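Putative peptidyl-arginine deiminase family protein (Campylobacter jejuni subsp. jejuni serotype O:2, PDB 6B2W) probably deiminates agmatine to N-carbamoylputrescine in polyamine biosynthesis, and is held here as an engineered variant with the substrate agmatine and a potassium ion bound. Local coordinates at residues A[103-108]-A[136-141]; A[107-112]-A[119-124]. The protein carries 1 engineered substitution. All coordinates share one frame; numbering follows the deposited sequence.

How the contacts relate
Strand 101-108 supplies the first segment of contact 1, and its end opens that of contact 2. The chain runs along this strand, leaves it at F109 and passes W112, which packs on agmatine, before the short helical turn 119-122 folds back in contact 2 and closes a small loop. Helix 124-131 follows, and the chain then returns as strand 138-141, which pairs with 103-108 in contact 1. The smaller loop is thus nested in the larger one, with F107 and T108 common to both. The potassium ion is common to both as well: D106 and F107 bind it from the strand, N122 from the turn. Together the contacts join the sheet edge to the 119-122 turn and the agmatine pocket.

Contact 1. Residues A[103-108]-A[136-141]; sequences KALDFT and ELKKVD. With K (potassium ion), chain D.
The carboxylate of D106 is split between a metal and a lysine: OD1 binds the potassium ion at 2.6 Å, while OD2 takes K139 NZ at 2.8 Å in a salt bridge. The setting is a pair of adjacent parallel strands, 103-108 and 138-141, inclined by 33° and joined through helical chain, at the edge of a mixed sheet; the fold is probably the pentein fold of agmatine deiminases. K138 N reaches A104 O at 3.1 Å and K138 O receives D106 N at 2.8 Å, while V140 N donates to D106 O (3.2 Å). The D106 carboxylate stands on the same face as K139, with D106 CB against L137 CG, and OD1 also accepts a bond from N125 ND2. With CG anti to the backbone N (chi1 -173°), D106 lies alongside the K139 chain, whose bends at chi2 and chi4 bring NZ back to OD2 on its anti lone pair. On the other face, the aliphatic part of K138 runs beside L105, K138 CD meeting L105 CD2 at 3.6 Å, and the K138 ammonium forms a salt bridge with E98. L105 and F107 pack there against helix 175-186. V140 CG1 lies obliquely against the F107 ring, 3.5 Å from CE1.

Contact 2. Residues A[107-112]-A[119-124]; sequences FTFNAW and ELDNAV. With K (potassium ion), chain D; AG2 (agmatine), chain C.
N122 OD1 is gripped from two directions, by the backbone N-H of F109 at 3.0 Å and by the potassium ion, also at 3.0 Å. The N-H comes from above the amide's carbonyl plane, 42° out of it. N122 O binds the same ion at 3.2 Å, so N122 chelates it through backbone and side chain, both at long distance; chi1 of -158° swings its amide toward the end of strand 101-108. F107 O, 2.6 Å from the potassium, comes from that strand, so the ion bridges strand and turn. Water 2, at a long 3.3 Å from the potassium, donates to D121 O. Beside this polar site the F109 ring crosses the D121 side chain, CE2 lying 3.7 Å from CB, with ring and carboxylate planes 53° apart. D121 OD1 accepts from the backbone N of D85, a residue of the agmatine pocket. F109 CE1 lies over one face of W112, whose opposite face carries agmatine CB 3.4 Å above its plane, both offset toward the rim; W112 NE1 bonds D90 OD2. The contact therefore joins the end of strand 101-108 to the helical turn 119-122, with helix 88-91 touching both F109 and D121.

Contact 1. Residues A[103-108]-A[136-141]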
ATOM      1  N   LYS A 103      -1.580  16.992   7.142  1.00 30.65           N
ATOM      2  CA  LYS A 103      -1.513  16.487   8.501  1.00 31.17           C
ATOM      3  C   LYS A 103      -1.418  14.972   8.388  1.00 31.24           C
ATOM      4  O   LYS A 103      -2.142  14.357   7.598  1.00 30.55           O
ATOM      5  CB  LYS A 103      -2.772  16.903   9.267  1.00 31.78           C
ATOM      6  CG  LYS A 103      -2.777  16.583  10.755  1.00 32.55           C
ATOM      7  CD  LYS A 103      -1.969  17.578  11.578  1.00 33.25           C
ATOM      8  CE  LYS A 103      -2.336  17.479  13.055  1.00 34.41           C
ATOM      9  NZ  LYS A 103      -1.244  17.927  13.966  1.00 34.85           N
ATOM     10  N   ALA A 104      -0.507  14.381   9.154  1.00 31.36           N
ATOM     11  CA  ALA A 104      -0.255  12.942   9.091  1.00 31.77           C
ATOM     12  C   ALA A 104      -0.949  12.223  10.240  1.00 32.12           C
ATOM     13  O   ALA A 104      -0.873  12.666  11.387  1.00 32.48           O
ATOM     14  CB  ALA A 104       1.241  12.673   9.128  1.00 31.74           C
ATOM     15  N   LEU A 105      -1.617  11.115   9.931  1.00 32.76           N
ATOM     16  CA  LEU A 105      -2.303  10.313  10.943  1.00 33.56           C
ATOM     17  C   LEU A 105      -1.463   9.107  11.352  1.00 34.18           C
ATOM     18  O   LEU A 105      -0.817   8.482  10.510  1.00 34.99           O
ATOM     19  CB  LEU A 105      -3.666   9.848  10.427  1.00 33.85           C
ATOM     20  CG  LEU A 105      -4.623  10.931   9.914  1.00 33.90           C
ATOM     21  CD1 LEU A 105      -5.988  10.328   9.625  1.00 33.66           C
ATOM     22  CD2 LEU A 105      -4.752  12.081  10.901  1.00 33.90           C
ATOM     23  N   ASP A 106      -1.488   8.793  12.649  1.00 34.45           N
ATOM     24  CA  ASP A 106      -0.711   7.699  13.232  1.00 34.81           C
ATOM     25  C   ASP A 106      -1.652   6.674  13.872  1.00 34.64           C
ATOM     26  O   ASP A 106      -1.918   6.718  15.076  1.00 35.06           O
ATOM     27  CB  ASP A 106       0.277   8.260  14.269  1.00 35.47           C
ATOM     28  CG  ASP A 106       1.248   7.213  14.805  1.00 36.06           C
ATOM     29  OD1 ASP A 106       1.556   6.236  14.084  1.00 36.11           O
ATOM     30  OD2 ASP A 106       1.721   7.368  15.955  1.00 36.12           O
ATOM     31  N   PHE A 107      -2.156   5.759  13.047  1.00 34.07           N
ATOM     32  CA  PHE A 107      -3.008   4.669  13.514  1.00 33.50           C
ATOM     33  C   PHE A 107      -2.180   3.628  14.241  1.00 34.31           C
ATOM     34  O   PHE A 107      -0.974   3.514  14.014  1.00 34.32           O
ATOM     35  CB  PHE A 107      -3.719   3.998  12.341  1.00 32.87           C
ATOM     36  CG  PHE A 107      -4.713   4.880  11.652  1.00 32.54           C
ATOM     37  CD1 PHE A 107      -6.012   4.983  12.126  1.00 32.09           C
ATOM     38  CD2 PHE A 107      -4.351   5.613  10.531  1.00 32.28           C
ATOM     39  CE1 PHE A 107      -6.932   5.800  11.495  1.00 31.71           C
ATOM     40  CE2 PHE A 107      -5.267   6.430   9.894  1.00 31.88           C
ATOM     41  CZ  PHE A 107      -6.559   6.524  10.378  1.00 31.80           C
ATOM     42  N   THR A 108      -2.833   2.868  15.114  1.00 35.45           N
ATOM     43  CA  THR A 108      -2.187   1.759  15.808  1.00 36.47           C
ATOM     44  C   THR A 108      -2.010   0.578  14.842  1.00 37.68           C
ATOM     45  O   THR A 108      -2.889   0.293  14.024  1.00 37.03           O
ATOM     46  CB  THR A 108      -2.994   1.326  17.049  1.00 36.09           C
ATOM     47  OG1 THR A 108      -3.260   2.471  17.868  1.00 35.68           O
ATOM     48  CG2 THR A 108      -2.228   0.296  17.867  1.00 35.93           C
ATOM     49  N   GLU A 136       4.104  17.860  14.134  1.00 38.69           N
ATOM     50  CA  GLU A 136       3.127  17.230  15.019  1.00 40.61           C
ATOM     51  C   GLU A 136       2.448  16.075  14.283  1.00 40.43           C
ATOM     52  O   GLU A 136       2.328  16.090  13.058  1.00 40.88           O
ATOM     53  CB  GLU A 136       2.087  18.247  15.512  1.00 42.43           C
ATOM     54  CG  GLU A 136       1.610  18.019  16.942  1.00 43.81           C
ATOM     55  CD  GLU A 136       2.429  18.786  17.969  1.00 45.13           C
ATOM     56  OE1 GLU A 136       2.475  20.032  17.878  1.00 45.50           O
ATOM     57  OE2 GLU A 136       3.016  18.147  18.870  1.00 46.33           O
ATOM     58  N   LEU A 137       2.019  15.075  15.042  1.00 40.01           N
ATOM     59  CA  LEU A 137       1.501  13.837  14.485  1.00 39.65           C
ATOM     60  C   LEU A 137       0.202  13.500  15.205  1.00 40.13           C
ATOM     61  O   LEU A 137       0.164  13.485  16.435  1.00 40.39           O
ATOM     62  CB  LEU A 137       2.546  12.740  14.692  1.00 39.49           C
ATOM     63  CG  LEU A 137       2.341  11.349  14.090  1.00 39.39           C
ATOM     64  CD1 LEU A 137       2.290  11.386  12.570  1.00 38.92           C
ATOM     65  CD2 LEU A 137       3.453  10.423  14.562  1.00 39.17           C
ATOM     66  N   LYS A 138      -0.867  13.250  14.453  1.00 40.99           N
ATOM     67  CA  LYS A 138      -2.170  12.978  15.063  1.00 42.16           C
ATOM     68  C   LYS A 138      -2.323  11.498  15.418  1.00 42.45           C
ATOM     69  O   LYS A 138      -2.460  10.652  14.533  1.00 42.82           O
ATOM     70  CB  LYS A 138      -3.310  13.420  14.140  1.00 42.85           C
ATOM     71  CG  LYS A 138      -4.640  13.593  14.863  1.00 43.44           C
ATOM     72  CD  LYS A 138      -5.810  13.771  13.905  1.00 43.99           C
ATOM     73  CE  LYS A 138      -5.808  15.135  13.235  1.00 44.35           C
ATOM     74  NZ  LYS A 138      -6.452  16.170  14.091  1.00 44.75           N
ATOM     75  N   LYS A 139      -2.291  11.195  16.715  1.00 42.48           N
ATOM     76  CA  LYS A 139      -2.557   9.844  17.202  1.00 42.58           C
ATOM     77  C   LYS A 139      -4.031   9.531  17.018  1.00 42.00           C
ATOM     78  O   LYS A 139      -4.891  10.310  17.432  1.00 41.48           O
ATOM     79  CB  LYS A 139      -2.201   9.714  18.682  1.00 43.85           C
ATOM     80  CG  LYS A 139      -0.717   9.811  18.983  1.00 45.33           C
ATOM     81  CD  LYS A 139       0.004   8.513  18.649  1.00 46.54           C
ATOM     82  CE  LYS A 139       1.510   8.648  18.825  1.00 47.19           C
ATOM     83  NZ  LYS A 139       2.134   9.507  17.777  1.00 47.19           N
ATOM     84  N   VAL A 140      -4.315   8.402  16.377  1.00 41.81           N
ATOM     85  CA  VAL A 140      -5.684   7.922  16.227  1.00 41.63           C
ATOM     86  C   VAL A 140      -5.773   6.565  16.908  1.00 42.25           C
ATOM     87  O   VAL A 140      -5.056   5.628  16.548  1.00 41.48           O
ATOM     88  CB  VAL A 140      -6.100   7.820  14.748  1.00 41.04           C
ATOM     89  CG1 VAL A 140      -7.531   7.319  14.621  1.00 40.80           C
ATOM     90  CG2 VAL A 140      -5.968   9.175  14.073  1.00 41.21           C
ATOM     91  N   ASP A 141      -6.652   6.480  17.902  1.00 43.77           N
ATOM     92  CA  ASP A 141      -6.788   5.290  18.736  1.00 44.85           C
ATOM     93  C   ASP A 141      -7.646   4.266  17.990  1.00 44.01           C
ATOM     94  O   ASP A 141      -8.816   4.059  18.311  1.00 45.12           O
ATOM     95  CB  ASP A 141      -7.411   5.682  20.086  1.00 46.19           C
ATOM     96  CG  ASP A 141      -7.089   4.700  21.201  1.00 47.65           C
ATOM     97  OD1 ASP A 141      -6.838   3.508  20.914  1.00 48.04           O
ATOM     98  OD2 ASP A 141      -7.093   5.129  22.375  1.00 48.35           O
TER
HETATM   99  K     K D 402       1.563   3.653  14.588  1.00 50.13           K
HETATM  100  O   HOH W   1       1.296  15.974  10.607  1.00 27.67           O
HETATM  101  O   HOH W   2       4.618   3.785  13.260  1.00 35.95           O

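Contact 2. Residues A[107-112]-A[119-124]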
ATOM      1  N   PHE A 107      -2.156   5.759  13.047  1.00 34.07           N
ATOM      2  CA  PHE A 107      -3.008   4.669  13.514  1.00 33.50           C
ATOM      3  C   PHE A 107      -2.180   3.628  14.241  1.00 34.31           C
ATOM      4  O   PHE A 107      -0.974   3.514  14.014  1.00 34.32           O
ATOM      5  CB  PHE A 107      -3.719   3.998  12.341  1.00 32.87           C
ATOM      6  CG  PHE A 107      -4.713   4.880  11.652  1.00 32.54           C
ATOM      7  CD1 PHE A 107      -6.012   4.983  12.126  1.00 32.09           C
ATOM      8  CD2 PHE A 107      -4.351   5.613  10.531  1.00 32.28           C
ATOM      9  CE1 PHE A 107      -6.932   5.800  11.495  1.00 31.71           C
ATOM     10  CE2 PHE A 107      -5.267   6.430   9.894  1.00 31.88           C
ATOM     11  CZ  PHE A 107      -6.559   6.524  10.378  1.00 31.80           C
ATOM     12  N   THR A 108      -2.833   2.868  15.114  1.00 35.45           N
ATOM     13  CA  THR A 108      -2.187   1.759  15.808  1.00 36.47           C
ATOM     14  C   THR A 108      -2.010   0.578  14.842  1.00 37.68           C
ATOM     15  O   THR A 108      -2.889   0.293  14.024  1.00 37.03           O
ATOM     16  CB  THR A 108      -2.994   1.326  17.049  1.00 36.09           C
ATOM     17  OG1 THR A 108      -3.260   2.471  17.868  1.00 35.68           O
ATOM     18  CG2 THR A 108      -2.228   0.296  17.867  1.00 35.93           C
ATOM     19  N   PHE A 109      -0.862  -0.091  14.942  1.00 39.17           N
ATOM     20  CA  PHE A 109      -0.521  -1.232  14.093  1.00 39.93           C
ATOM     21  C   PHE A 109      -0.179  -2.440  14.968  1.00 40.64           C
ATOM     22  O   PHE A 109       0.718  -2.362  15.808  1.00 40.73           O
ATOM     23  CB  PHE A 109       0.662  -0.858  13.194  1.00 40.04           C
ATOM     24  CG  PHE A 109       1.313  -2.031  12.513  1.00 39.87           C
ATOM     25  CD1 PHE A 109       0.781  -2.560  11.348  1.00 39.76           C
ATOM     26  CD2 PHE A 109       2.478  -2.590  13.026  1.00 39.85           C
ATOM     27  CE1 PHE A 109       1.385  -3.634  10.715  1.00 39.89           C
ATOM     28  CE2 PHE A 109       3.087  -3.662  12.398  1.00 39.94           C
ATOM     29  CZ  PHE A 109       2.543  -4.184  11.238  1.00 39.75           C
ATOM     30  N   ASN A 110      -0.899  -3.547  14.769  1.00 41.83           N
ATOM     31  CA  ASN A 110      -0.704  -4.768  15.566  1.00 42.80           C
ATOM     32  C   ASN A 110      -0.260  -5.982  14.737  1.00 43.69           C
ATOM     33  O   ASN A 110      -0.436  -7.126  15.159  1.00 44.07           O
ATOM     34  CB  ASN A 110      -1.976  -5.096  16.375  1.00 42.32           C
ATOM     35  CG  ASN A 110      -3.119  -5.615  15.514  1.00 42.28           C
ATOM     36  OD1 ASN A 110      -3.122  -5.471  14.293  1.00 42.06           O
ATOM     37  ND2 ASN A 110      -4.108  -6.222  16.160  1.00 43.00           N
ATOM     38  N   ALA A 111       0.325  -5.722  13.568  1.00 44.52           N
ATOM     39  CA  ALA A 111       0.774  -6.772  12.648  1.00 44.98           C
ATOM     40  C   ALA A 111      -0.330  -7.761  12.272  1.00 45.30           C
ATOM     41  O   ALA A 111      -0.193  -8.965  12.480  1.00 45.84           O
ATOM     42  CB  ALA A 111       1.988  -7.504  13.208  1.00 45.35           C
ATOM     43  N   TRP A 112      -1.422  -7.233  11.723  1.00 45.81           N
ATOM     44  CA  TRP A 112      -2.451  -8.040  11.049  1.00 46.05           C
ATOM     45  C   TRP A 112      -3.137  -9.058  11.967  1.00 45.83           C
ATOM     46  O   TRP A 112      -3.443 -10.178  11.552  1.00 46.21           O
ATOM     47  CB  TRP A 112      -1.839  -8.729   9.818  1.00 45.97           C
ATOM     48  CG  TRP A 112      -0.938  -7.811   9.043  1.00 45.53           C
ATOM     49  CD1 TRP A 112      -1.321  -6.774   8.247  1.00 45.55           C
ATOM     50  CD2 TRP A 112       0.495  -7.824   9.023  1.00 45.10           C
ATOM     51  NE1 TRP A 112      -0.218  -6.148   7.719  1.00 45.31           N
ATOM     52  CE2 TRP A 112       0.910  -6.771   8.180  1.00 45.00           C
ATOM     53  CE3 TRP A 112       1.468  -8.627   9.630  1.00 44.95           C
ATOM     54  CZ2 TRP A 112       2.258  -6.499   7.928  1.00 45.25           C
ATOM     55  CZ3 TRP A 112       2.808  -8.356   9.380  1.00 44.99           C
ATOM     56  CH2 TRP A 112       3.189  -7.300   8.535  1.00 45.16           C
ATOM     57  N   GLU A 119       5.766  -4.031  18.035  1.00 49.81           N
ATOM     58  CA  GLU A 119       5.969  -2.926  18.975  1.00 50.65           C
ATOM     59  C   GLU A 119       6.946  -1.878  18.429  1.00 49.52           C
ATOM     60  O   GLU A 119       6.769  -0.683  18.675  1.00 48.77           O
ATOM     61  CB  GLU A 119       6.435  -3.442  20.343  1.00 52.23           C
ATOM     62  CG  GLU A 119       5.836  -2.669  21.511  1.00 53.64           C
ATOM     63  CD  GLU A 119       6.317  -3.169  22.862  1.00 54.37           C
ATOM     64  OE1 GLU A 119       7.547  -3.219  23.074  1.00 54.56           O
ATOM     65  OE2 GLU A 119       5.462  -3.503  23.713  1.00 54.52           O
ATOM     66  N   LEU A 120       7.961  -2.325  17.688  1.00 48.95           N
ATOM     67  CA  LEU A 120       8.937  -1.415  17.073  1.00 48.59           C
ATOM     68  C   LEU A 120       8.354  -0.685  15.858  1.00 47.80           C
ATOM     69  O   LEU A 120       8.471   0.537  15.754  1.00 46.83           O
ATOM     70  CB  LEU A 120      10.216  -2.163  16.672  1.00 48.73           C
ATOM     71  CG  LEU A 120      11.116  -2.679  17.801  1.00 48.92           C
ATOM     72  CD1 LEU A 120      12.165  -3.633  17.251  1.00 48.73           C
ATOM     73  CD2 LEU A 120      11.787  -1.532  18.542  1.00 48.97           C
ATOM     74  N   ASP A 121       7.732  -1.432  14.945  1.00 47.52           N
ATOM     75  CA  ASP A 121       7.048  -0.840  13.787  1.00 47.03           C
ATOM     76  C   ASP A 121       6.054   0.237  14.217  1.00 46.84           C
ATOM     77  O   ASP A 121       5.905   1.256  13.541  1.00 47.11           O
ATOM     78  CB  ASP A 121       6.297  -1.909  12.980  1.00 46.80           C
ATOM     79  CG  ASP A 121       7.215  -2.763  12.123  1.00 47.06           C
ATOM     80  OD1 ASP A 121       8.397  -2.396  11.929  1.00 47.04           O
ATOM     81  OD2 ASP A 121       6.745  -3.811  11.630  1.00 47.17           O
ATOM     82  N   ASN A 122       5.378  -0.002  15.338  1.00 46.15           N
ATOM     83  CA  ASN A 122       4.379   0.928  15.859  1.00 45.67           C
ATOM     84  C   ASN A 122       4.982   2.278  16.275  1.00 44.52           C
ATOM     85  O   ASN A 122       4.318   3.313  16.173  1.00 43.94           O
ATOM     86  CB  ASN A 122       3.628   0.292  17.045  1.00 46.41           C
ATOM     87  CG  ASN A 122       2.261   0.921  17.293  1.00 46.43           C
ATOM     88  OD1 ASN A 122       1.503   1.181  16.355  1.00 46.75           O
ATOM     89  ND2 ASN A 122       1.935   1.152  18.560  1.00 46.05           N
ATOM     90  N   ALA A 123       6.235   2.259  16.726  1.00 43.42           N
ATOM     91  CA  ALA A 123       6.913   3.453  17.237  1.00 42.02           C
ATOM     92  C   ALA A 123       7.748   4.194  16.193  1.00 41.09           C
ATOM     93  O   ALA A 123       8.400   5.186  16.520  1.00 41.93           O
ATOM     94  CB  ALA A 123       7.790   3.074  18.421  1.00 41.94           C
ATOM     95  N   VAL A 124       7.731   3.729  14.945  1.00 39.94           N
ATOM     96  CA  VAL A 124       8.514   4.365  13.880  1.00 39.37           C
ATOM     97  C   VAL A 124       8.005   5.781  13.571  1.00 38.78           C
ATOM     98  O   VAL A 124       8.803   6.702  13.392  1.00 38.15           O
ATOM     99  CB  VAL A 124       8.524   3.511  12.588  1.00 39.35           C
ATOM    100  CG1 VAL A 124       9.215   4.245  11.444  1.00 39.20           C
ATOM    101  CG2 VAL A 124       9.222   2.183  12.838  1.00 39.54           C
TER
HETATM  102  K     K D 402       1.563   3.653  14.588  1.00 50.13           K
HETATM  103  N   AG2 C 401       5.127 -11.027   7.128  1.00 42.82           N
HETATM  104  CA  AG2 C 401       3.819 -11.122   6.470  1.00 42.76           C
HETATM  105  CB  AG2 C 401       3.279  -9.735   6.113  1.00 42.95           C
HETATM  106  CG  AG2 C 401       2.750  -9.707   4.675  1.00 43.09           C
HETATM  107  CD  AG2 C 401       2.650  -8.264   4.186  1.00 43.21           C
HETATM  108  NE  AG2 C 401       1.250  -7.895   3.928  1.00 43.02           N
HETATM  109  CZ  AG2 C 401       0.872  -6.701   3.458  1.00 42.62           C
HETATM  110  NH1 AG2 C 401      -0.413  -6.438   3.245  1.00 43.22           N
HETATM  111  NH2 AG2 C 401       1.766  -5.743   3.213  1.00 42.51           N
HETATM  112  O   HOH W   2       4.618   3.785  13.260  1.00 35.95           O